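Long-range contact in tetratricopeptide TPR_2 repeat protein (Thermobaculum terrenum, PDB 5DJS), which belongs to glycosyl transferase family 41, joining tetratricopeptide repeats to a GT-B type region that holds uridine-5'-diphosphate: residues 162-167 with 237-242. The protein carries 1 engineered substitution. Residues are numbered along the deposited sequence; the frame is centred on the assembly and turned at random.
Sequences RLRIGY and GIDILV
Val242 lies alongside Tyr167 with both side chains pointing the same way, CB of the valine 3.7 Å from ring atom CD1 of the tyrosine. With CG2 anti to its carbonyl carbon, Val242 sets that methyl 3.9 Å from Ile165 CG2, and beyond them Leu163 CD2 meets Ile240 CD1. Branched and aromatic residues suit this buried face, where helix 479-521 covers Leu163 and Ile165; the Tyr167 hydroxyl hydrogen-bonds to Tyr512 and His188. On the reverse face Leu241 CD1 and Ile238 CG2 pack against the bare backbone of Gly166. The two strands are parallel neighbours inside the Rossmann-like sheet of a GT-B half, strand 193-199 flanking 163-167 on its other edge. Gly166 bonds through N to Ile240 O (2.9 Å) and through O to Val242 N. Towards the strand starts, Arg164 O accepts from two amides, Ile240 N nearly straight and Asp239 N with an N-H...O angle of 143°. Asp239, short enough to reach the neighbouring backbone, accepts Arg164 N at OD2 (3.0 Å) through the anti lone pair, and a salt bridge to Arg161 probably offsets the charge of this buried carboxylate. Outermost, the extended Arg164 chain passes Gly237, whose positive phi after helix 226-236 suits glycine.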
loop_
_atom_site.group_PDB
_atom_site.type_symbol
_atom_site.label_atom_id
_atom_site.label_comp_id
_atom_site.label_asym_id
_atom_site.label_seq_id
_atom_site.Cartn_x
_atom_site.Cartn_y
_atom_site.Cartn_z
ATOM N N ARG A 162 5.603 -29.015 -13.129
ATOM C CA ARG A 162 4.590 -27.994 -12.888
ATOM C C ARG A 162 4.677 -27.557 -11.419
ATOM O O ARG A 162 4.678 -28.396 -10.515
ATOM C CB ARG A 162 3.182 -28.501 -13.255
ATOM C CG ARG A 162 2.046 -27.599 -12.766
ATOM C CD ARG A 162 0.868 -27.484 -13.719
ATOM N NE ARG A 162 -0.358 -28.099 -13.211
ATOM C CZ ARG A 162 -1.576 -27.540 -13.195
ATOM N NH1 ARG A 162 -1.808 -26.307 -13.652
ATOM N NH2 ARG A 162 -2.601 -28.235 -12.702
ATOM N N LEU A 163 4.765 -26.245 -11.207
ATOM C CA LEU A 163 4.902 -25.649 -9.868
ATOM C C LEU A 163 3.565 -25.145 -9.347
ATOM O O LEU A 163 2.739 -24.665 -10.112
ATOM C CB LEU A 163 5.892 -24.483 -9.901
ATOM C CG LEU A 163 7.374 -24.717 -9.578
ATOM C CD1 LEU A 163 7.855 -26.141 -9.816
ATOM C CD2 LEU A 163 8.220 -23.725 -10.365
ATOM N N ARG A 164 3.361 -25.254 -8.038
ATOM C CA ARG A 164 2.175 -24.706 -7.385
ATOM C C ARG A 164 2.555 -23.407 -6.715
ATOM O O ARG A 164 3.474 -23.390 -5.887
ATOM C CB ARG A 164 1.649 -25.668 -6.340
ATOM C CG ARG A 164 1.033 -26.892 -6.951
ATOM C CD ARG A 164 0.714 -27.876 -5.866
ATOM N NE ARG A 164 -0.049 -28.997 -6.393
ATOM C CZ ARG A 164 -0.200 -30.167 -5.781
ATOM N NH1 ARG A 164 0.349 -30.413 -4.589
ATOM N NH2 ARG A 164 -0.898 -31.109 -6.375
ATOM N N ILE A 165 1.860 -22.331 -7.081
ATOM C CA ILE A 165 2.102 -21.005 -6.512
ATOM C C ILE A 165 0.949 -20.621 -5.600
ATOM O O ILE A 165 -0.221 -20.733 -5.972
ATOM C CB ILE A 165 2.281 -19.913 -7.590
ATOM C CG1 ILE A 165 3.424 -20.280 -8.544
ATOM C CG2 ILE A 165 2.600 -18.570 -6.941
ATOM C CD1 ILE A 165 3.409 -19.494 -9.833
ATOM N N GLY A 166 1.303 -20.162 -4.405
ATOM C CA GLY A 166 0.339 -19.696 -3.414
ATOM C C GLY A 166 0.504 -18.211 -3.166
ATOM O O GLY A 166 1.587 -17.751 -2.799
ATOM N N TYR A 167 -0.571 -17.465 -3.387
ATOM C CA TYR A 167 -0.609 -16.012 -3.157
ATOM C C TYR A 167 -1.353 -15.744 -1.850
ATOM O O TYR A 167 -2.536 -16.089 -1.730
ATOM C CB TYR A 167 -1.301 -15.311 -4.343
ATOM C CG TYR A 167 -0.427 -15.266 -5.576
ATOM C CD1 TYR A 167 0.653 -14.382 -5.646
ATOM C CD2 TYR A 167 -0.643 -16.127 -6.650
ATOM C CE1 TYR A 167 1.482 -14.338 -6.755
ATOM C CE2 TYR A 167 0.180 -16.086 -7.774
ATOM C CZ TYR A 167 1.240 -15.189 -7.818
ATOM O OH TYR A 167 2.078 -15.136 -8.902
ATOM N N GLY A 237 0.742 -28.476 -0.830
ATOM C CA GLY A 237 2.001 -28.792 -1.477
ATOM C C GLY A 237 2.574 -27.611 -2.228
ATOM O O GLY A 237 3.139 -27.790 -3.312
ATOM N N ILE A 238 2.481 -26.417 -1.632
ATOM C CA ILE A 238 2.877 -25.178 -2.307
ATOM C C ILE A 238 4.395 -25.121 -2.421
ATOM O O ILE A 238 5.093 -25.277 -1.434
ATOM C CB ILE A 238 2.362 -23.908 -1.579
ATOM C CG1 ILE A 238 0.829 -23.921 -1.417
ATOM C CG2 ILE A 238 2.781 -22.639 -2.307
ATOM C CD1 ILE A 238 0.033 -24.010 -2.702
ATOM N N ASP A 239 4.888 -24.907 -3.642
ATOM C CA ASP A 239 6.337 -24.809 -3.913
ATOM C C ASP A 239 6.859 -23.394 -3.742
ATOM O O ASP A 239 7.980 -23.195 -3.277
ATOM C CB ASP A 239 6.635 -25.277 -5.334
ATOM C CG ASP A 239 6.192 -26.702 -5.566
ATOM O OD1 ASP A 239 6.828 -27.625 -5.008
ATOM O OD2 ASP A 239 5.197 -26.903 -6.288
ATOM N N ILE A 240 6.050 -22.424 -4.166
ATOM C CA ILE A 240 6.391 -21.012 -4.086
ATOM C C ILE A 240 5.231 -20.302 -3.406
ATOM O O ILE A 240 4.121 -20.287 -3.939
ATOM C CB ILE A 240 6.645 -20.428 -5.490
ATOM C CG1 ILE A 240 7.816 -21.171 -6.149
ATOM C CG2 ILE A 240 6.940 -18.933 -5.401
ATOM C CD1 ILE A 240 8.119 -20.780 -7.576
ATOM N N LEU A 241 5.481 -19.742 -2.225
ATOM C CA LEU A 241 4.454 -18.998 -1.494
ATOM C C LEU A 241 4.813 -17.534 -1.599
ATOM O O LEU A 241 5.974 -17.170 -1.386
ATOM C CB LEU A 241 4.395 -19.438 -0.039
ATOM C CG LEU A 241 3.126 -19.060 0.728
ATOM C CD1 LEU A 241 1.914 -19.843 0.254
ATOM C CD2 LEU A 241 3.342 -19.294 2.223
ATOM N N VAL A 242 3.826 -16.706 -1.942
ATOM C CA VAL A 242 4.055 -15.285 -2.209
ATOM C C VAL A 242 3.266 -14.415 -1.238
ATOM O O VAL A 242 2.039 -14.531 -1.122
ATOM C CB VAL A 242 3.693 -14.892 -3.658
ATOM C CG1 VAL A 242 4.190 -13.484 -3.974
ATOM C CG2 VAL A 242 4.307 -15.874 -4.649
#